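Side-chain contacts in phosphatidylserine synthase (Haemophilus influenzae, PDB 3HSI), which belongs to the phospholipase D superfamily, pairing a phospholipase D active-site motif with a second PLD-like domain in one chain: residues L32-S35 with A36-K39; P131-R135 with E136-V140; S158-N161 with V162-H165. All coordinates share one frame; numbering follows the deposited sequence.

Interaction 1: L32-S35 with A36-K39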
loop_
_atom_site.group_PDB
_atom_site.type_symbol
_atom_site.label_atom_id
_atom_site.label_comp_id
_atom_site.label_asym_id
_atom_site.label_seq_id
_atom_site.Cartn_x
_atom_site.Cartn_y
_atom_site.Cartn_z
ATOM N N LEU C 32 -35.246 -4.410 2.351
ATOM C CA LEU C 32 -35.601 -4.867 3.711
ATOM C C LEU C 32 -35.396 -3.732 4.708
ATOM O O LEU C 32 -34.610 -2.825 4.452
ATOM C CB LEU C 32 -34.742 -6.082 4.124
ATOM C CG LEU C 32 -34.605 -7.265 3.158
ATOM C CD1 LEU C 32 -33.854 -8.414 3.849
ATOM C CD2 LEU C 32 -35.957 -7.751 2.615
ATOM N N GLY C 33 -36.088 -3.785 5.839
ATOM C CA GLY C 33 -36.127 -2.639 6.756
ATOM C C GLY C 33 -35.076 -2.622 7.863
ATOM O O GLY C 33 -34.715 -1.557 8.355
ATOM N N SER C 34 -34.583 -3.793 8.257
ATOM C CA SER C 34 -33.838 -3.903 9.502
ATOM C C SER C 34 -33.001 -5.157 9.471
ATOM O O SER C 34 -33.232 -6.031 8.635
ATOM C CB SER C 34 -34.827 -4.041 10.645
ATOM O OG SER C 34 -35.469 -5.297 10.507
ATOM N N SER C 35 -32.074 -5.273 10.408
ATOM C CA SER C 35 -31.221 -6.449 10.506
ATOM C C SER C 35 -31.978 -7.705 10.945
ATOM O O SER C 35 -31.600 -8.807 10.591
ATOM C CB SER C 35 -30.057 -6.188 11.448
ATOM O OG SER C 35 -30.530 -5.632 12.642
ATOM N N ALA C 36 -33.059 -7.528 11.680
ATOM C CA ALA C 36 -33.901 -8.640 12.065
ATOM C C ALA C 36 -34.594 -9.229 10.846
ATOM O O ALA C 36 -34.611 -10.440 10.707
ATOM C CB ALA C 36 -34.935 -8.220 13.156
ATOM N N GLU C 37 -35.144 -8.380 9.970
ATOM C CA GLU C 37 -35.677 -8.817 8.663
ATOM C C GLU C 37 -34.629 -9.552 7.814
ATOM O O GLU C 37 -34.910 -10.575 7.184
ATOM C CB GLU C 37 -36.216 -7.623 7.850
ATOM C CG GLU C 37 -37.547 -7.114 8.315
ATOM C CD GLU C 37 -38.157 -6.016 7.429
ATOM O OE1 GLU C 37 -37.745 -5.805 6.249
ATOM O OE2 GLU C 37 -39.092 -5.363 7.948
ATOM N N PHE C 38 -33.421 -9.013 7.802
ATOM C CA PHE C 38 -32.314 -9.604 7.078
ATOM C C PHE C 38 -32.027 -11.038 7.554
ATOM O O PHE C 38 -31.932 -11.962 6.745
ATOM C CB PHE C 38 -31.075 -8.687 7.265
ATOM C CG PHE C 38 -29.805 -9.202 6.617
ATOM C CD1 PHE C 38 -29.778 -9.553 5.249
ATOM C CD2 PHE C 38 -28.636 -9.275 7.350
ATOM C CE1 PHE C 38 -28.568 -10.010 4.636
ATOM C CE2 PHE C 38 -27.440 -9.737 6.773
ATOM C CZ PHE C 38 -27.393 -10.098 5.414
ATOM N N LYS C 39 -31.876 -11.214 8.869
ATOM C CA LYS C 39 -31.777 -12.533 9.453
ATOM C C LYS C 39 -32.947 -13.434 9.028
ATOM O O LYS C 39 -32.762 -14.574 8.638
ATOM C CB LYS C 39 -31.742 -12.453 10.971
ATOM C CG LYS C 39 -31.569 -13.840 11.589
ATOM C CD LYS C 39 -31.509 -13.826 13.088
ATOM C CE LYS C 39 -31.468 -15.226 13.605
ATOM N NZ LYS C 39 -31.597 -15.238 15.093
#

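Interaction 2: P131-R135 with E136-V140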
loop_
_atom_site.group_PDB
_atom_site.type_symbol
_atom_site.label_atom_id
_atom_site.label_comp_id
_atom_site.label_asym_id
_atom_site.label_seq_id
_atom_site.Cartn_x
_atom_site.Cartn_y
_atom_site.Cartn_z
ATOM N N PRO C 131 -7.784 -14.980 -0.522
ATOM C CA PRO C 131 -6.809 -13.938 -0.142
ATOM C C PRO C 131 -6.622 -12.864 -1.228
ATOM O O PRO C 131 -6.109 -13.155 -2.323
ATOM C CB PRO C 131 -5.527 -14.726 0.042
ATOM C CG PRO C 131 -5.701 -15.989 -0.896
ATOM C CD PRO C 131 -7.157 -16.057 -1.325
ATOM N N ILE C 132 -6.984 -11.624 -0.903
ATOM C CA ILE C 132 -6.954 -10.522 -1.858
ATOM C C ILE C 132 -5.561 -9.873 -1.899
ATOM O O ILE C 132 -5.240 -9.091 -2.802
ATOM C CB ILE C 132 -8.066 -9.521 -1.538
ATOM C CG1 ILE C 132 -9.438 -10.175 -1.823
ATOM C CG2 ILE C 132 -7.897 -8.210 -2.311
ATOM C CD1 ILE C 132 -9.549 -10.772 -3.251
ATOM N N ASN C 133 -4.734 -10.201 -0.927
ATOM C CA ASN C 133 -3.335 -9.781 -0.955
ATOM C C ASN C 133 -2.614 -10.685 0.010
ATOM O O ASN C 133 -3.263 -11.468 0.709
ATOM C CB ASN C 133 -3.155 -8.303 -0.571
ATOM C CG ASN C 133 -2.012 -7.650 -1.331
ATOM O OD1 ASN C 133 -0.992 -8.283 -1.607
ATOM N ND2 ASN C 133 -2.176 -6.390 -1.678
ATOM N N THR C 134 -1.296 -10.550 0.060
ATOM C CA THR C 134 -0.424 -11.435 0.834
ATOM C C THR C 134 -0.473 -11.129 2.332
ATOM O O THR C 134 -0.071 -11.955 3.152
ATOM C CB THR C 134 1.041 -11.349 0.343
ATOM O OG1 THR C 134 1.516 -10.018 0.522
ATOM C CG2 THR C 134 1.173 -11.721 -1.128
ATOM N N ARG C 135 -0.961 -9.934 2.657
ATOM C CA ARG C 135 -1.204 -9.473 4.022
ATOM C C ARG C 135 -2.548 -8.774 4.085
ATOM O O ARG C 135 -2.867 -7.938 3.223
ATOM C CB ARG C 135 -0.109 -8.512 4.474
ATOM C CG ARG C 135 0.967 -9.220 5.295
ATOM C CD ARG C 135 2.337 -8.941 4.758
ATOM N NE ARG C 135 3.341 -9.861 5.302
ATOM C CZ ARG C 135 4.358 -10.380 4.600
ATOM N NH1 ARG C 135 4.509 -10.080 3.303
ATOM N NH2 ARG C 135 5.225 -11.212 5.191
ATOM N N GLU C 136 -3.314 -9.101 5.121
ATOM C CA GLU C 136 -4.634 -8.519 5.345
ATOM C C GLU C 136 -4.675 -6.993 5.146
ATOM O O GLU C 136 -5.593 -6.483 4.513
ATOM C CB GLU C 136 -5.162 -8.910 6.741
ATOM C CG GLU C 136 -6.606 -8.496 6.969
ATOM C CD GLU C 136 -7.275 -9.135 8.193
ATOM O OE1 GLU C 136 -6.647 -9.973 8.876
ATOM O OE2 GLU C 136 -8.450 -8.787 8.474
ATOM N N VAL C 137 -3.668 -6.282 5.645
ATOM C CA VAL C 137 -3.689 -4.828 5.618
ATOM C C VAL C 137 -3.698 -4.272 4.199
ATOM O O VAL C 137 -4.239 -3.213 3.968
ATOM C CB VAL C 137 -2.526 -4.194 6.483
ATOM C CG1 VAL C 137 -1.185 -4.481 5.886
ATOM C CG2 VAL C 137 -2.724 -2.692 6.618
ATOM N N PHE C 138 -3.114 -5.004 3.253
ATOM C CA PHE C 138 -3.040 -4.558 1.871
ATOM C C PHE C 138 -4.160 -5.096 0.986
ATOM O O PHE C 138 -4.085 -4.954 -0.226
ATOM C CB PHE C 138 -1.724 -4.981 1.250
ATOM C CG PHE C 138 -0.535 -4.132 1.650
ATOM C CD1 PHE C 138 0.356 -4.579 2.620
ATOM C CD2 PHE C 138 -0.257 -2.931 0.983
ATOM C CE1 PHE C 138 1.508 -3.825 2.960
ATOM C CE2 PHE C 138 0.897 -2.161 1.312
ATOM C CZ PHE C 138 1.770 -2.612 2.307
ATOM N N GLY C 139 -5.170 -5.734 1.572
ATOM C CA GLY C 139 -6.441 -5.973 0.851
ATOM C C GLY C 139 -7.243 -7.161 1.349
ATOM O O GLY C 139 -6.681 -8.213 1.604
ATOM N N VAL C 140 -8.554 -6.983 1.468
ATOM C CA VAL C 140 -9.495 -8.045 1.871
ATOM C C VAL C 140 -10.680 -8.205 0.895
ATOM O O VAL C 140 -10.952 -7.339 0.039
ATOM C CB VAL C 140 -10.066 -7.780 3.319
ATOM C CG1 VAL C 140 -8.915 -7.633 4.326
ATOM C CG2 VAL C 140 -10.897 -6.519 3.346
HETATM O O HOH W 1 -7.323 -10.901 1.744
#

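Interaction 3: S158-N161 with V162-H165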
loop_
_atom_site.group_PDB
_atom_site.type_symbol
_atom_site.label_atom_id
_atom_site.label_comp_id
_atom_site.label_asym_id
_atom_site.label_seq_id
_atom_site.Cartn_x
_atom_site.Cartn_y
_atom_site.Cartn_z
ATOM N N SER C 158 -21.802 -8.783 7.268
ATOM C CA SER C 158 -21.237 -10.140 7.439
ATOM C C SER C 158 -22.173 -10.955 8.321
ATOM O O SER C 158 -23.260 -10.475 8.659
ATOM C CB SER C 158 -19.873 -10.083 8.088
ATOM O OG SER C 158 -18.936 -9.520 7.210
ATOM N N ILE C 159 -21.772 -12.185 8.665
ATOM C CA ILE C 159 -22.589 -13.052 9.513
ATOM C C ILE C 159 -21.965 -13.067 10.901
ATOM O O ILE C 159 -20.917 -13.673 11.112
ATOM C CB ILE C 159 -22.695 -14.523 8.984
ATOM C CG1 ILE C 159 -23.120 -14.564 7.515
ATOM C CG2 ILE C 159 -23.640 -15.376 9.857
ATOM C CD1 ILE C 159 -24.596 -14.304 7.295
ATOM N N ASN C 160 -22.606 -12.360 11.826
ATOM C CA ASN C 160 -22.311 -12.461 13.271
ATOM C C ASN C 160 -23.534 -11.936 14.039
ATOM O O ASN C 160 -24.504 -11.513 13.411
ATOM C CB ASN C 160 -21.023 -11.694 13.646
ATOM C CG ASN C 160 -21.182 -10.211 13.529
ATOM O OD1 ASN C 160 -22.280 -9.718 13.295
ATOM N ND2 ASN C 160 -20.082 -9.474 13.697
ATOM N N ASN C 161 -23.473 -11.939 15.368
ATOM C CA ASN C 161 -24.588 -11.471 16.212
ATOM C C ASN C 161 -25.120 -10.071 15.897
ATOM O O ASN C 161 -26.337 -9.865 15.760
ATOM C CB ASN C 161 -24.211 -11.543 17.709
ATOM C CG ASN C 161 -24.056 -12.974 18.217
ATOM O OD1 ASN C 161 -24.594 -13.922 17.647
ATOM N ND2 ASN C 161 -23.291 -13.133 19.290
ATOM N N VAL C 162 -24.225 -9.090 15.828
ATOM C CA VAL C 162 -24.708 -7.726 15.629
ATOM C C VAL C 162 -25.369 -7.481 14.264
ATOM O O VAL C 162 -26.449 -6.902 14.207
ATOM C CB VAL C 162 -23.706 -6.603 16.107
ATOM C CG1 VAL C 162 -23.595 -6.660 17.635
ATOM C CG2 VAL C 162 -22.327 -6.714 15.436
ATOM N N TYR C 163 -24.791 -8.021 13.189
ATOM C CA TYR C 163 -25.379 -7.831 11.859
ATOM C C TYR C 163 -26.752 -8.488 11.723
ATOM O O TYR C 163 -27.585 -8.036 10.920
ATOM C CB TYR C 163 -24.449 -8.356 10.747
ATOM C CG TYR C 163 -23.273 -7.456 10.389
ATOM C CD1 TYR C 163 -21.960 -7.878 10.583
ATOM C CD2 TYR C 163 -23.485 -6.193 9.838
ATOM C CE1 TYR C 163 -20.872 -7.048 10.243
ATOM C CE2 TYR C 163 -22.424 -5.359 9.498
ATOM C CZ TYR C 163 -21.115 -5.795 9.684
ATOM O OH TYR C 163 -20.074 -4.945 9.340
ATOM N N LEU C 164 -26.997 -9.547 12.485
ATOM C CA LEU C 164 -28.282 -10.246 12.413
ATOM C C LEU C 164 -29.217 -9.959 13.605
ATOM O O LEU C 164 -30.294 -10.582 13.738
ATOM C CB LEU C 164 -28.025 -11.750 12.273
ATOM C CG LEU C 164 -27.766 -12.268 10.846
ATOM C CD1 LEU C 164 -26.752 -11.443 10.115
ATOM C CD2 LEU C 164 -27.297 -13.691 10.885
ATOM N N HIS C 165 -28.807 -9.001 14.452
ATOM C CA HIS C 165 -29.554 -8.640 15.649
ATOM C C HIS C 165 -29.893 -9.879 16.479
ATOM O O HIS C 165 -31.044 -10.104 16.839
ATOM C CB HIS C 165 -30.839 -7.905 15.263
ATOM C CG HIS C 165 -31.373 -7.036 16.345
ATOM N ND1 HIS C 165 -32.295 -6.044 16.111
ATOM C CD2 HIS C 165 -31.096 -6.992 17.672
ATOM C CE1 HIS C 165 -32.576 -5.436 17.252
ATOM N NE2 HIS C 165 -31.854 -5.988 18.213
#

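Interaction 1: L32-S35 with A36-K39
The N-terminal cap of helix 35-48 is built by Ser34, at the N-cap position, and Glu37, three residues further on. Ser34 OG accepts from Glu37 N at 3.1 Å in a nearly straight bond (N-H...O 173°). With chi1 at 68°, the hydroxyl oxygen is tucked between the serine's own N and carbonyl carbon, which turns it over the first helical turn and sets it against Glu37 CG, 3.5 Å away. Glu37 answers with an extended chain that runs back along the loop: Glu37 OE1 accepts a hydrogen bond from Gly33 N at 2.6 Å, met from above the carboxylate plane, 60° out of it. A carboxylate this close to the start of a helix is probably favoured in its charged form. The first regular helical bonds follow, Phe38 N to Ser34 O at 3.1 Å and Lys39 N to Ser35 O at 3.0 Å. Leu32 adds an apolar contact, its CD1 resting 3.8 Å from Phe38 CA and at the edge of the Phe38 ring, near the ring plane. That ring leads away from the loop to stack with Tyr175 on strand 171-179, while Lys39 NZ reaches Gln166 and Glu68. The pairing of an N-cap serine with a glutamate at N3 recalls the capping box, except that here the returning bond goes to the residue before the cap.

Interaction 2: P131-R135 with E136-V140
Glu136 follows directly on Arg135 and opens a short 3-10 segment, 136-138, whose turn is tied by backbone and side-chain bonds to the loop before it. The Glu136 carboxylate itself is turned elsewhere, to a salt bridge with Arg96. Val137 comes next, its CG1 lying loosely beside Arg135 CB at 4.4 Å, and its carbonyl bonds to Arg385. At Phe138 the contact tightens. Phe138 N donates to Arg135 O at 2.9 Å, the 3-10 bond, reaching that oxygen from above its carbonyl plane, 44° out of it. The ring has Arg135 CB at its edge, near its plane, and Arg388 of the second subunit makes a cation-pi contact with it. Phe138 O accepts from Asn133 ND2 at 2.8 Å with an N-H...O angle of 152°, and the same ND2 sits 3.3 Å from Phe138 CB, the amide and ring planes 58° apart. The rotation of that amide is fixed from its other end, where Asn133 OD1 accepts from Thr134 N at 2.8 Å, in the carbonyl plane, on a lone pair. Gly139, whose extended backbone with positive phi suits a residue lacking CB, is joined to the loop by a water: Ile132 N donates to the water, which in turn donates to Gly139 O. Val140 offers its backbone to Ile132, CG1 of the isoleucine resting 3.6 Å from Val140 C, and bonds onward to Ala391. The whole forms a compact 3-10 turn stabilised by an asparagine amide, delivering the chain into strand 141-142 of the phospholipase D active-site motif.

Interaction 3: S158-N161 with V162-H165
The backbone of Ser158-Asn161 runs extended until Asn160, then coils at Asn161, and Val162-His165 continues as a type I beta turn closed by His165 N bonding to Val162 O. The stretch belongs largely to the phospholipase D active-site motif, and Ser158 and Asn160 probably correspond to the serine and asparagine that follow the histidine, lysine and aspartate in HKD motifs. The coil is held weakly along its backbone: Leu164 N makes two weak bonds, to Asn160 O at 3.3 Å and to Asn161 O at 3.4 Å. The stronger tie comes from a side chain. Asn160 OD1 accepts from Tyr163 N at 3.0 Å, almost straight on the donor side (N-H...O 174°) and nearly in line with its own C=O bond. The amide gets there because chi1, 69°, swings CG between the backbone N and carbonyl carbon of Asn160, bringing OD1 back over the start of the turn. Beyond the bond, the amide crosses Tyr163 with its plane only 22° from that of the ring, Asn160 OD1 lying 3.3 Å from Tyr163 CD1. Val162 CG2 touches Asn160 OD1 at 3.7 Å. On the apolar side, Ile159 CG2 meets Leu164 CD2 at 4.2 Å, and both residues pack on Ile69 of helix 64-79. Asn161 instead binds the start of that helix, its OD1 bonding to Ala65 N and its ND2 to Glu64, while Tyr163 OH reaches Arg171. The tyrosine folds back upon the first residue: Ser158 O abuts Tyr163 CB at 3.2 Å, and Ser158 N sits over one face of the ring, 3.4 Å above its plane and offset toward the rim.

Overall arrangement
Interactions 1 and 3 are neighbours, their centres 10 Å apart: Phe38 CE2 packs on Leu164 CD1 at 3.8 Å, so the first turn of helix 35-48 rests on the turn 162-165. Interaction 2 lies across the chain's centre from interaction 1, with centres 30 Å apart, and touches neither of the others. Interactions 2 and 3 are largely buried, whereas interaction 1 is partly buried, its glutamate exposed. In all three a side chain holds a backbone polar atom: serine and glutamate oxygens receive amides at 32-39, an asparagine oxygen does so at 158-165, and an asparagine nitrogen donates at 131-140. Only interaction 2 meets the second subunit.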